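Local atomic coordinates of putative diflavin flavoprotein A 5 (Nostoc sp. PCC 7120, PDB entry 4FEK), a protein that probably passes electrons from NADH to oxygen, reducing it to water, the chain here being its N-terminal metallo-beta-lactamase-like section, without the C-terminal flavodoxin and flavin reductase sections. Residues 12-17 / 167-172; 19-24 / 45-50; 143-148 / 163-168. One frame throughout, in Å; residues are numbered along the deposited sequence.

Contact 1: 12-17 / 167-172; sequences LPIATN and TQILYT
Thr167 opens the second segment in the turn just before strand 169-173. Its OG1 takes the crowded place between the backbone N and the carbonyl carbon (chi1 65°), which sets CG2 beside the backbone N and turned to segment 12-17. There CG2 lies 3.6 Å from Thr16 O and 3.9 Å from Ala15 CB, while OG1 accepts a weak, bent hydrogen bond from Ile169 N at 3.4 Å. Ile169 then carries the apolar half of the contact. Extended at chi2 (177°), it ends with CD1 3.6 Å from Ala15 CB and 3.9 Å from Ile14 CD1, meeting the latter obliquely, tip to tip. Ile14 reaches this point through its own crowded chi1 rotamer (64°). Both Ile14 and Ala15 can face this way because they share Thr18 as partner in a classic beta bulge. Behind the tip, Ile169 CG2 sits 3.5 Å above one face of the Tyr171 ring, toward its rim, and that ring in turn meets Tyr46 edge-to-face. Strand 8-15, the outermost of its sheet, here touches the start of strand 169-173 of the second sheet: a methyl contact near the surface, between the two facing sheets of the metallo-beta-lactamase fold.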
ATOM      1  N   LEU A  12      -4.012  12.409   8.430  1.00 26.37           N
ATOM      2  CA  LEU A  12      -3.047  13.505   8.363  1.00 23.95           C
ATOM      3  C   LEU A  12      -2.781  13.854   6.901  1.00 22.92           C
ATOM      4  O   LEU A  12      -2.654  12.962   6.058  1.00 22.31           O
ATOM      5  CB  LEU A  12      -1.734  13.063   9.017  1.00 25.31           C
ATOM      6  CG  LEU A  12      -0.794  13.937   9.868  1.00 38.55           C
ATOM      7  CD1 LEU A  12       0.652  13.856   9.355  1.00 37.05           C
ATOM      8  CD2 LEU A  12      -1.229  15.404  10.025  1.00 40.32           C
ATOM      9  N   PRO A  13      -2.716  15.157   6.580  1.00 23.46           N
ATOM     10  CA  PRO A  13      -2.206  15.601   5.277  1.00 17.40           C
ATOM     11  C   PRO A  13      -0.724  15.250   5.164  1.00 20.55           C
ATOM     12  O   PRO A  13       0.017  15.441   6.125  1.00 23.16           O
ATOM     13  CB  PRO A  13      -2.342  17.133   5.339  1.00 27.34           C
ATOM     14  CG  PRO A  13      -3.368  17.397   6.390  1.00 31.50           C
ATOM     15  CD  PRO A  13      -3.245  16.271   7.389  1.00 26.39           C
ATOM     16  N   ILE A  14      -0.293  14.731   4.023  1.00 21.36           N
ATOM     17  CA  ILE A  14       1.115  14.381   3.877  1.00 24.44           C
ATOM     18  C   ILE A  14       1.760  15.094   2.707  1.00 25.35           C
ATOM     19  O   ILE A  14       2.984  15.184   2.621  1.00 28.27           O
ATOM     20  CB  ILE A  14       1.326  12.854   3.753  1.00 21.06           C
ATOM     21  CG1 ILE A  14       0.666  12.328   2.470  1.00 18.97           C
ATOM     22  CG2 ILE A  14       0.792  12.172   4.987  1.00 17.96           C
ATOM     23  CD1 ILE A  14       0.883  10.799   2.211  1.00 19.95           C
ATOM     24  N   ALA A  15       0.933  15.603   1.807  1.00 21.34           N
ATOM     25  CA  ALA A  15       1.436  16.279   0.634  1.00 22.99           C
ATOM     26  C   ALA A  15       0.302  17.053  -0.007  1.00 22.52           C
ATOM     27  O   ALA A  15      -0.828  16.972   0.449  1.00 24.31           O
ATOM     28  CB  ALA A  15       2.000  15.268  -0.356  1.00 19.31           C
ATOM     29  N   THR A  16       0.609  17.787  -1.072  1.00 24.32           N
ATOM     30  CA  THR A  16      -0.409  18.529  -1.807  1.00 27.55           C
ATOM     31  C   THR A  16      -1.534  17.602  -2.234  1.00 28.74           C
ATOM     32  O   THR A  16      -1.299  16.630  -2.937  1.00 26.75           O
ATOM     33  CB  THR A  16       0.177  19.240  -3.035  1.00 31.87           C
ATOM     34  OG1 THR A  16       1.238  20.110  -2.616  1.00 30.13           O
ATOM     35  CG2 THR A  16      -0.899  20.052  -3.748  1.00 34.45           C
ATOM     36  N   ASN A  17      -2.746  17.891  -1.756  1.00 21.88           N
ATOM     37  CA  ASN A  17      -3.934  17.105  -2.078  1.00 19.91           C
ATOM     38  C   ASN A  17      -3.849  15.652  -1.621  1.00 17.68           C
ATOM     39  O   ASN A  17      -4.611  14.810  -2.091  1.00 18.38           O
ATOM     40  CB  ASN A  17      -4.213  17.128  -3.574  1.00 21.35           C
ATOM     41  CG  ASN A  17      -4.573  18.520  -4.081  1.00 29.19           C
ATOM     42  OD1 ASN A  17      -5.344  19.257  -3.444  1.00 24.62           O
ATOM     43  ND2 ASN A  17      -4.028  18.879  -5.229  1.00 27.55           N
ATOM     44  N   THR A 167       3.689  14.978  -6.379  1.00 25.61           N
ATOM     45  CA  THR A 167       4.174  15.004  -5.013  1.00 25.32           C
ATOM     46  C   THR A 167       5.456  14.168  -4.842  1.00 22.90           C
ATOM     47  O   THR A 167       6.097  14.209  -3.788  1.00 21.69           O
ATOM     48  CB  THR A 167       3.099  14.447  -4.070  1.00 23.93           C
ATOM     49  OG1 THR A 167       2.886  13.057  -4.369  1.00 19.71           O
ATOM     50  CG2 THR A 167       1.767  15.201  -4.245  1.00 20.67           C
ATOM     51  N   GLN A 168       5.813  13.409  -5.874  1.00 21.18           N
ATOM     52  CA  GLN A 168       6.967  12.489  -5.819  1.00 21.61           C
ATOM     53  C   GLN A 168       6.855  11.462  -4.692  1.00 19.42           C
ATOM     54  O   GLN A 168       7.851  11.045  -4.085  1.00 20.62           O
ATOM     55  CB  GLN A 168       8.302  13.244  -5.770  1.00 23.97           C
ATOM     56  CG  GLN A 168       8.398  14.260  -6.894  1.00 26.45           C
ATOM     57  CD  GLN A 168       9.771  14.868  -7.056  1.00 34.93           C
ATOM     58  OE1 GLN A 168      10.431  15.221  -6.084  1.00 38.36           O
ATOM     59  NE2 GLN A 168      10.200  15.009  -8.299  1.00 34.41           N
ATOM     60  N   ILE A 169       5.626  11.047  -4.426  1.00 17.52           N
ATOM     61  CA  ILE A 169       5.375  10.007  -3.446  1.00 15.66           C
ATOM     62  C   ILE A 169       5.229   8.684  -4.203  1.00 15.24           C
ATOM     63  O   ILE A 169       4.543   8.596  -5.216  1.00 15.52           O
ATOM     64  CB  ILE A 169       4.092  10.276  -2.629  1.00 14.09           C
ATOM     65  CG1 ILE A 169       4.269  11.499  -1.696  1.00 14.40           C
ATOM     66  CG2 ILE A 169       3.730   9.072  -1.792  1.00 13.46           C
ATOM     67  CD1 ILE A 169       2.968  11.850  -0.914  1.00 18.60           C
ATOM     68  N   LEU A 170       5.896   7.653  -3.703  1.00 22.24           N
ATOM     69  CA  LEU A 170       5.737   6.316  -4.249  1.00 15.58           C
ATOM     70  C   LEU A 170       4.931   5.483  -3.259  1.00 12.40           C
ATOM     71  O   LEU A 170       5.329   5.333  -2.092  1.00 11.85           O
ATOM     72  CB  LEU A 170       7.120   5.704  -4.486  1.00 17.29           C
ATOM     73  CG  LEU A 170       7.092   4.299  -5.067  1.00 18.37           C
ATOM     74  CD1 LEU A 170       6.515   4.369  -6.464  1.00 15.67           C
ATOM     75  CD2 LEU A 170       8.522   3.710  -5.088  1.00 15.81           C
ATOM     76  N   TYR A 171       3.806   4.945  -3.725  1.00 11.73           N
ATOM     77  CA  TYR A 171       2.913   4.113  -2.912  1.00 10.35           C
ATOM     78  C   TYR A 171       3.379   2.671  -3.106  1.00 13.87           C
ATOM     79  O   TYR A 171       3.279   2.138  -4.211  1.00 14.71           O
ATOM     80  CB  TYR A 171       1.455   4.313  -3.357  1.00 10.66           C
ATOM     81  CG  TYR A 171       1.022   5.782  -3.141  1.00 11.47           C
ATOM     82  CD1 TYR A 171       0.444   6.182  -1.935  1.00 14.75           C
ATOM     83  CD2 TYR A 171       1.263   6.754  -4.110  1.00 14.63           C
ATOM     84  CE1 TYR A 171       0.086   7.506  -1.711  1.00 14.33           C
ATOM     85  CE2 TYR A 171       0.918   8.108  -3.894  1.00 13.42           C
ATOM     86  CZ  TYR A 171       0.332   8.463  -2.688  1.00 16.26           C
ATOM     87  OH  TYR A 171      -0.014   9.781  -2.454  1.00 15.44           O
ATOM     88  N   THR A 172       3.911   2.069  -2.047  1.00  9.65           N
ATOM     89  CA  THR A 172       4.683   0.836  -2.193  1.00 17.63           C
ATOM     90  C   THR A 172       3.998  -0.356  -1.549  1.00 17.32           C
ATOM     91  O   THR A 172       4.518  -1.486  -1.645  1.00 15.88           O
ATOM     92  CB  THR A 172       6.108   0.958  -1.597  1.00 16.02           C
ATOM     93  OG1 THR A 172       6.033   1.160  -0.174  1.00 13.52           O
ATOM     94  CG2 THR A 172       6.878   2.088  -2.238  1.00 21.59           C
TER

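Contact 2: 19-24 / 45-50; sequences KVLRAR and SYVIEG
Strands 18-25 and 41-49 run antiparallel, their short segments 4.7 Å apart at closest approach. Four nearly straight backbone hydrogen bonds join them in two pairs: Lys19 N to Val47 O and Val47 N to Lys19 O, then Leu21 N to Ser45 O (2.8 Å) and Ser45 N to Leu21 O. Leu21 N sits above the plane of the Ser45 carbonyl, whereas the other three donors lie in the plane of the carbonyl they meet. Between the two pairs, Val20 and Tyr46 form a non-hydrogen-bonded pair with side chains running side by side in the same direction. Tyr46 starts with CB 3.8 Å from Lys19 O. Its CG lies anti to the carbonyl carbon (chi1 -61°), so that the ring passes alongside Val20: CD1 is 3.8 Å from Val20 CB, and CE1 makes the tightest touch, 3.4 Å from Val20 CG2. Val20 CG2 is placed there by standing anti to its own backbone N. CZ is still 3.9 Å from that methyl, and at the tip the hydroxyl leaves the pair to hydrogen-bond Val229 O in the second sheet. Lys19, Leu21, Ser45 and Val47 occupy the opposite face. Leu21 CD1 crosses Val47 CG2 obliquely at 3.8 Å, and buried Ser45 OG is satisfied by Ile56 O and Tyr67 OH. This face lies against helix 61-74, while the Val20 and Tyr46 face looks inward: an antiparallel strand pair in one sheet of the alpha-beta/beta-alpha sandwich of the metallo-beta-lactamase fold.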
ATOM      1  N   LYS A  19      -3.642  12.840   1.683  1.00 12.44           N
ATOM      2  CA  LYS A  19      -3.761  12.464   3.085  1.00 12.18           C
ATOM      3  C   LYS A  19      -3.532  10.968   3.279  1.00 13.41           C
ATOM      4  O   LYS A  19      -3.825  10.175   2.373  1.00 14.72           O
ATOM      5  CB  LYS A  19      -5.167  12.758   3.610  1.00 13.75           C
ATOM      6  CG  LYS A  19      -5.541  14.241   3.552  1.00 22.46           C
ATOM      7  CD  LYS A  19      -6.935  14.468   4.144  1.00 29.86           C
ATOM      8  CE  LYS A  19      -7.227  15.973   4.272  1.00 38.05           C
ATOM      9  NZ  LYS A  19      -8.690  16.240   4.438  1.00 45.52           N
ATOM     10  N   VAL A  20      -3.044  10.604   4.464  1.00 14.36           N
ATOM     11  CA  VAL A  20      -2.957   9.195   4.876  1.00 12.40           C
ATOM     12  C   VAL A  20      -4.041   8.959   5.911  1.00 18.36           C
ATOM     13  O   VAL A  20      -4.361   9.872   6.693  1.00 15.17           O
ATOM     14  CB  VAL A  20      -1.542   8.799   5.425  1.00 12.86           C
ATOM     15  CG1 VAL A  20      -1.144   9.629   6.660  1.00 15.03           C
ATOM     16  CG2 VAL A  20      -1.490   7.288   5.781  1.00 17.49           C
ATOM     17  N   LEU A  21      -4.650   7.770   5.857  1.00 11.56           N
ATOM     18  CA  LEU A  21      -5.449   7.238   6.944  1.00 14.72           C
ATOM     19  C   LEU A  21      -4.712   6.015   7.467  1.00 16.59           C
ATOM     20  O   LEU A  21      -4.582   5.036   6.741  1.00 17.42           O
ATOM     21  CB  LEU A  21      -6.840   6.810   6.440  1.00 16.79           C
ATOM     22  CG  LEU A  21      -7.852   7.927   6.153  1.00 16.68           C
ATOM     23  CD1 LEU A  21      -7.498   8.644   4.856  1.00 18.29           C
ATOM     24  CD2 LEU A  21      -9.284   7.376   6.103  1.00 22.46           C
ATOM     25  N   ARG A  22      -4.191   6.079   8.692  1.00 12.96           N
ATOM     26  CA  ARG A  22      -3.503   4.923   9.285  1.00 14.27           C
ATOM     27  C   ARG A  22      -4.442   4.240  10.263  1.00 13.86           C
ATOM     28  O   ARG A  22      -4.778   4.804  11.309  1.00 16.85           O
ATOM     29  CB  ARG A  22      -2.246   5.359  10.042  1.00 13.00           C
ATOM     30  CG  ARG A  22      -1.319   6.291   9.281  1.00 19.67           C
ATOM     31  CD  ARG A  22      -0.218   6.758  10.246  1.00 31.06           C
ATOM     32  NE  ARG A  22       0.820   5.768  10.378  1.00 34.13           N
ATOM     33  CZ  ARG A  22       1.445   5.401  11.496  1.00 26.99           C
ATOM     34  NH1 ARG A  22       1.166   5.908  12.685  1.00 22.49           N
ATOM     35  NH2 ARG A  22       2.376   4.477  11.405  1.00 24.99           N
ATOM     36  N   ALA A  23      -4.908   3.059   9.904  1.00 14.36           N
ATOM     37  CA  ALA A  23      -5.738   2.268  10.794  1.00 15.07           C
ATOM     38  C   ALA A  23      -4.770   1.585  11.727  1.00 20.46           C
ATOM     39  O   ALA A  23      -3.876   0.866  11.271  1.00 15.75           O
ATOM     40  CB  ALA A  23      -6.499   1.244  10.006  1.00 11.73           C
ATOM     41  N   ARG A  24      -4.941   1.802  13.023  1.00 18.45           N
ATOM     42  CA  ARG A  24      -3.940   1.375  13.995  1.00 21.34           C
ATOM     43  C   ARG A  24      -4.448   0.270  14.895  1.00 24.32           C
ATOM     44  O   ARG A  24      -5.620   0.271  15.307  1.00 18.51           O
ATOM     45  CB  ARG A  24      -3.467   2.567  14.844  1.00 18.38           C
ATOM     46  CG  ARG A  24      -2.884   3.703  14.027  1.00 19.36           C
ATOM     47  CD  ARG A  24      -2.144   4.682  14.901  1.00 22.75           C
ATOM     48  NE  ARG A  24      -3.022   5.308  15.885  1.00 26.04           N
ATOM     49  CZ  ARG A  24      -2.598   6.045  16.906  1.00 32.63           C
ATOM     50  NH1 ARG A  24      -1.301   6.268  17.081  1.00 34.19           N
ATOM     51  NH2 ARG A  24      -3.476   6.555  17.761  1.00 35.62           N
ATOM     52  N   SER A  45      -3.846   3.672   4.319  1.00  8.96           N
ATOM     53  CA  SER A  45      -4.550   3.896   3.076  1.00 10.46           C
ATOM     54  C   SER A  45      -4.353   5.382   2.757  1.00 14.47           C
ATOM     55  O   SER A  45      -4.071   6.187   3.648  1.00 12.90           O
ATOM     56  CB  SER A  45      -6.046   3.573   3.259  1.00 15.79           C
ATOM     57  OG  SER A  45      -6.738   3.660   2.032  1.00 30.13           O
ATOM     58  N   TYR A  46      -4.496   5.747   1.495  1.00 11.16           N
ATOM     59  CA  TYR A  46      -4.188   7.116   1.098  1.00 10.67           C
ATOM     60  C   TYR A  46      -5.308   7.683   0.225  1.00 10.58           C
ATOM     61  O   TYR A  46      -6.036   6.930  -0.421  1.00 16.21           O
ATOM     62  CB  TYR A  46      -2.860   7.151   0.331  1.00 11.21           C
ATOM     63  CG  TYR A  46      -1.707   6.661   1.161  1.00 13.06           C
ATOM     64  CD1 TYR A  46      -0.961   7.537   1.928  1.00  8.46           C
ATOM     65  CD2 TYR A  46      -1.407   5.294   1.237  1.00 12.65           C
ATOM     66  CE1 TYR A  46       0.100   7.080   2.735  1.00  9.69           C
ATOM     67  CE2 TYR A  46      -0.370   4.831   2.038  1.00 14.46           C
ATOM     68  CZ  TYR A  46       0.382   5.720   2.775  1.00 14.03           C
ATOM     69  OH  TYR A  46       1.418   5.243   3.560  1.00 14.61           O
ATOM     70  N   VAL A  47      -5.429   9.014   0.210  1.00 15.32           N
ATOM     71  CA  VAL A  47      -6.429   9.710  -0.610  1.00 12.38           C
ATOM     72  C   VAL A  47      -5.717  10.823  -1.358  1.00 11.32           C
ATOM     73  O   VAL A  47      -5.019  11.626  -0.742  1.00 15.77           O
ATOM     74  CB  VAL A  47      -7.539  10.354   0.256  1.00 19.86           C
ATOM     75  CG1 VAL A  47      -8.616  10.955  -0.644  1.00 19.51           C
ATOM     76  CG2 VAL A  47      -8.143   9.321   1.215  1.00 17.72           C
ATOM     77  N   ILE A  48      -5.821  10.823  -2.684  1.00 10.88           N
ATOM     78  CA  ILE A  48      -5.308  11.936  -3.484  1.00 15.83           C
ATOM     79  C   ILE A  48      -6.495  12.646  -4.134  1.00 17.14           C
ATOM     80  O   ILE A  48      -7.286  12.026  -4.856  1.00 17.59           O
ATOM     81  CB  ILE A  48      -4.346  11.472  -4.599  1.00 17.86           C
ATOM     82  CG1 ILE A  48      -3.176  10.668  -4.018  1.00 14.76           C
ATOM     83  CG2 ILE A  48      -3.834  12.679  -5.392  1.00 13.37           C
ATOM     84  CD1 ILE A  48      -2.465   9.793  -5.083  1.00 20.79           C
ATOM     85  N   GLU A  49      -6.612  13.950  -3.898  1.00 21.39           N
ATOM     86  CA  GLU A  49      -7.748  14.694  -4.436  1.00 26.87           C
ATOM     87  C   GLU A  49      -7.306  15.679  -5.495  1.00 26.67           C
ATOM     88  O   GLU A  49      -6.877  16.784  -5.165  1.00 25.99           O
ATOM     89  CB  GLU A  49      -8.457  15.476  -3.326  1.00 33.28           C
ATOM     90  CG  GLU A  49      -9.213  14.633  -2.333  1.00 46.70           C
ATOM     91  CD  GLU A  49      -9.900  15.481  -1.272  1.00 61.54           C
ATOM     92  OE1 GLU A  49      -9.782  16.731  -1.331  1.00 66.98           O
ATOM     93  OE2 GLU A  49     -10.555  14.898  -0.381  1.00 64.95           O
ATOM     94  N   GLY A  50      -7.402  15.299  -6.760  1.00 27.86           N
ATOM     95  CA  GLY A  50      -7.127  16.250  -7.818  1.00 33.64           C
ATOM     96  C   GLY A  50      -8.476  16.720  -8.326  1.00 32.37           C
ATOM     97  O   GLY A  50      -9.419  16.888  -7.547  1.00 32.63           O
TER

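Contact 3: 143-148 / 163-168; sequences GHVLKF and YDVQTQ
At the open end of the beta hairpin of strands 145-150 and 160-164, the second strand runs out into an Asx turn, held to an inverse gamma turn centred on His144. Lys147 and Tyr163 exchange a pair of backbone hydrogen bonds, each 2.8 Å between N and O, and the ladder continues with Val165 N to Val145 O (3.1 Å), nearly along the C=O axis. Beyond it the side chains take over. His144 ND1 donates to Asp164 OD2 at 2.6 Å and 173°, in the plane of the imidazole and on the syn lone pair of the oxygen, although ring and carboxylate planes are turned 67° apart. Asp164 OD1 accepts from Gln166 N (2.9 Å), met from above the carboxylate plane, so both oxygens are engaged. Gln166, bent at chi2, lays CG over one face of the imidazole, 4.0 Å from its centroid, in a CH-pi contact. Thr167 CG2 touches the ring edge, 3.6 Å from CE1 of His144. On the side of Lys147 and Tyr163, Val165 CG1 lies across the extended Lys147 chain, 3.7 Å from Lys147 CE. Strand 138-139 flanks 145-150 and strand 169-173 flanks 160-164, while Ile48 of strand 41-49 in the facing sheet packs on His144 and Asp164.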
ATOM      1  N   GLY A 143      -2.055  18.208 -11.828  1.00 35.57           N
ATOM      2  CA  GLY A 143      -0.682  17.755 -11.879  1.00 33.55           C
ATOM      3  C   GLY A 143      -0.494  16.337 -11.374  1.00 31.20           C
ATOM      4  O   GLY A 143       0.568  15.750 -11.559  1.00 29.81           O
ATOM      5  N   HIS A 144      -1.527  15.780 -10.749  1.00 24.73           N
ATOM      6  CA  HIS A 144      -1.428  14.452 -10.144  1.00 25.07           C
ATOM      7  C   HIS A 144      -1.570  13.372 -11.194  1.00 28.31           C
ATOM      8  O   HIS A 144      -2.622  12.741 -11.315  1.00 32.00           O
ATOM      9  CB  HIS A 144      -2.445  14.276  -9.017  1.00 19.41           C
ATOM     10  CG  HIS A 144      -2.222  15.206  -7.869  1.00 24.49           C
ATOM     11  ND1 HIS A 144      -1.369  14.912  -6.824  1.00 20.41           N
ATOM     12  CD2 HIS A 144      -2.710  16.445  -7.619  1.00 22.82           C
ATOM     13  CE1 HIS A 144      -1.356  15.924  -5.975  1.00 25.24           C
ATOM     14  NE2 HIS A 144      -2.152  16.871  -6.442  1.00 23.96           N
ATOM     15  N   VAL A 145      -0.516  13.207 -11.986  1.00 24.43           N
ATOM     16  CA  VAL A 145      -0.448  12.132 -12.954  1.00 25.38           C
ATOM     17  C   VAL A 145       0.182  10.930 -12.254  1.00 23.53           C
ATOM     18  O   VAL A 145       1.278  11.024 -11.698  1.00 27.87           O
ATOM     19  CB  VAL A 145       0.402  12.521 -14.166  1.00 34.65           C
ATOM     20  CG1 VAL A 145       0.430  11.383 -15.178  1.00 29.68           C
ATOM     21  CG2 VAL A 145      -0.125  13.809 -14.804  1.00 35.75           C
ATOM     22  N   LEU A 146      -0.527   9.808 -12.268  1.00 22.39           N
ATOM     23  CA  LEU A 146      -0.053   8.586 -11.628  1.00 27.63           C
ATOM     24  C   LEU A 146       0.667   7.691 -12.621  1.00 22.12           C
ATOM     25  O   LEU A 146       0.112   7.361 -13.667  1.00 24.18           O
ATOM     26  CB  LEU A 146      -1.242   7.814 -11.062  1.00 26.70           C
ATOM     27  CG  LEU A 146      -1.625   8.103  -9.612  1.00 28.43           C
ATOM     28  CD1 LEU A 146      -1.284   9.504  -9.224  1.00 17.12           C
ATOM     29  CD2 LEU A 146      -3.094   7.783  -9.362  1.00 22.65           C
ATOM     30  N   LYS A 147       1.897   7.299 -12.290  1.00 21.94           N
ATOM     31  CA  LYS A 147       2.633   6.302 -13.066  1.00 23.00           C
ATOM     32  C   LYS A 147       2.514   4.967 -12.338  1.00 22.21           C
ATOM     33  O   LYS A 147       2.505   4.939 -11.111  1.00 21.76           O
ATOM     34  CB  LYS A 147       4.100   6.701 -13.190  1.00 28.02           C
ATOM     35  CG  LYS A 147       4.294   8.072 -13.854  1.00 36.52           C
ATOM     36  CD  LYS A 147       5.741   8.291 -14.283  1.00 38.53           C
ATOM     37  CE  LYS A 147       5.857   9.455 -15.269  1.00 46.51           C
ATOM     38  NZ  LYS A 147       7.276   9.698 -15.666  1.00 52.55           N
ATOM     39  N   PHE A 148       2.390   3.876 -13.090  1.00 21.30           N
ATOM     40  CA  PHE A 148       2.214   2.546 -12.502  1.00 19.46           C
ATOM     41  C   PHE A 148       3.360   1.591 -12.819  1.00 24.27           C
ATOM     42  O   PHE A 148       3.767   1.445 -13.985  1.00 25.42           O
ATOM     43  CB  PHE A 148       0.869   1.955 -12.931  1.00 24.02           C
ATOM     44  CG  PHE A 148      -0.307   2.717 -12.394  1.00 27.54           C
ATOM     45  CD1 PHE A 148      -0.867   3.761 -13.123  1.00 30.58           C
ATOM     46  CD2 PHE A 148      -0.820   2.432 -11.141  1.00 19.33           C
ATOM     47  CE1 PHE A 148      -1.937   4.494 -12.616  1.00 24.94           C
ATOM     48  CE2 PHE A 148      -1.903   3.160 -10.636  1.00 17.63           C
ATOM     49  CZ  PHE A 148      -2.454   4.184 -11.377  1.00 21.93           C
ATOM     50  N   TYR A 163       3.186   5.878  -8.519  1.00 17.00           N
ATOM     51  CA  TYR A 163       3.993   7.067  -8.286  1.00 17.40           C
ATOM     52  C   TYR A 163       3.226   8.321  -8.722  1.00 19.89           C
ATOM     53  O   TYR A 163       2.759   8.403  -9.848  1.00 20.15           O
ATOM     54  CB  TYR A 163       5.310   6.942  -9.054  1.00 19.31           C
ATOM     55  CG  TYR A 163       6.236   8.139  -8.974  1.00 20.92           C
ATOM     56  CD1 TYR A 163       6.975   8.398  -7.828  1.00 23.33           C
ATOM     57  CD2 TYR A 163       6.395   8.991 -10.063  1.00 23.28           C
ATOM     58  CE1 TYR A 163       7.848   9.484  -7.765  1.00 22.19           C
ATOM     59  CE2 TYR A 163       7.265  10.088 -10.010  1.00 27.19           C
ATOM     60  CZ  TYR A 163       7.983  10.322  -8.856  1.00 27.36           C
ATOM     61  OH  TYR A 163       8.845  11.393  -8.793  1.00 29.78           O
ATOM     62  N   ASP A 164       3.090   9.279  -7.816  1.00 22.75           N
ATOM     63  CA  ASP A 164       2.397  10.523  -8.136  1.00 18.67           C
ATOM     64  C   ASP A 164       3.465  11.529  -8.513  1.00 20.51           C
ATOM     65  O   ASP A 164       4.250  11.941  -7.681  1.00 20.46           O
ATOM     66  CB  ASP A 164       1.574  11.002  -6.942  1.00 17.35           C
ATOM     67  CG  ASP A 164       0.816  12.314  -7.223  1.00 22.96           C
ATOM     68  OD1 ASP A 164       1.158  13.034  -8.182  1.00 22.91           O
ATOM     69  OD2 ASP A 164      -0.126  12.625  -6.455  1.00 24.00           O
ATOM     70  N   VAL A 165       3.508  11.890  -9.783  1.00 22.64           N
ATOM     71  CA  VAL A 165       4.570  12.779 -10.270  1.00 31.24           C
ATOM     72  C   VAL A 165       4.518  14.152  -9.580  1.00 32.86           C
ATOM     73  O   VAL A 165       5.555  14.767  -9.353  1.00 27.43           O
ATOM     74  CB  VAL A 165       4.550  12.923 -11.804  1.00 33.08           C
ATOM     75  CG1 VAL A 165       4.717  11.559 -12.463  1.00 29.73           C
ATOM     76  CG2 VAL A 165       3.267  13.567 -12.262  1.00 37.25           C
ATOM     77  N   GLN A 166       3.325  14.602  -9.190  1.00 29.17           N
ATOM     78  CA  GLN A 166       3.185  15.919  -8.564  1.00 31.89           C
ATOM     79  C   GLN A 166       3.869  16.005  -7.193  1.00 29.78           C
ATOM     80  O   GLN A 166       4.540  16.977  -6.875  1.00 33.96           O
ATOM     81  CB  GLN A 166       1.706  16.298  -8.422  1.00 33.48           C
ATOM     82  CG  GLN A 166       1.493  17.619  -7.711  1.00 36.79           C
ATOM     83  CD  GLN A 166       2.068  18.782  -8.492  1.00 44.51           C
ATOM     84  OE1 GLN A 166       1.923  18.851  -9.716  1.00 45.02           O
ATOM     85  NE2 GLN A 166       2.738  19.695  -7.795  1.00 46.06           N
ATOM     86  N   THR A 167       3.689  14.978  -6.379  1.00 25.61           N
ATOM     87  CA  THR A 167       4.174  15.004  -5.013  1.00 25.32           C
ATOM     88  C   THR A 167       5.456  14.168  -4.842  1.00 22.90           C
ATOM     89  O   THR A 167       6.097  14.209  -3.788  1.00 21.69           O
ATOM     90  CB  THR A 167       3.099  14.447  -4.070  1.00 23.93           C
ATOM     91  OG1 THR A 167       2.886  13.057  -4.369  1.00 19.71           O
ATOM     92  CG2 THR A 167       1.767  15.201  -4.245  1.00 20.67           C
ATOM     93  N   GLN A 168       5.813  13.409  -5.874  1.00 21.18           N
ATOM     94  CA  GLN A 168       6.967  12.489  -5.819  1.00 21.61           C
ATOM     95  C   GLN A 168       6.855  11.462  -4.692  1.00 19.42           C
ATOM     96  O   GLN A 168       7.851  11.045  -4.085  1.00 20.62           O
ATOM     97  CB  GLN A 168       8.302  13.244  -5.770  1.00 23.97           C
ATOM     98  CG  GLN A 168       8.398  14.260  -6.894  1.00 26.45           C
ATOM     99  CD  GLN A 168       9.771  14.868  -7.056  1.00 34.93           C
ATOM    100  OE1 GLN A 168      10.431  15.221  -6.084  1.00 38.36           O
ATOM    101  NE2 GLN A 168      10.200  15.009  -8.299  1.00 34.41           N
TER

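Overall arrangement
Contacts 2 and 3 each join neighbouring antiparallel strands, one in either sheet of the sandwich; contact 1 spans between the sheets and has methyl groups in place of backbone bonds. Contact 2 is buried, contact 3 partly buried, contact 1 near the surface. Contact 2 has the plainest ladder with apolar pairs on both faces, whereas contact 3 adds a histidine-carboxylate bond where its strands part. Strand 8-15 pairs with strand 18-25 of contact 2, and contacts 1 and 3 share Thr167 and Gln168. Asn17 ties all three: its ND2 bonds His144 NE2, consistent with a neutral imidazole protonated at ND1, and its O probably accepts from Glu49 N.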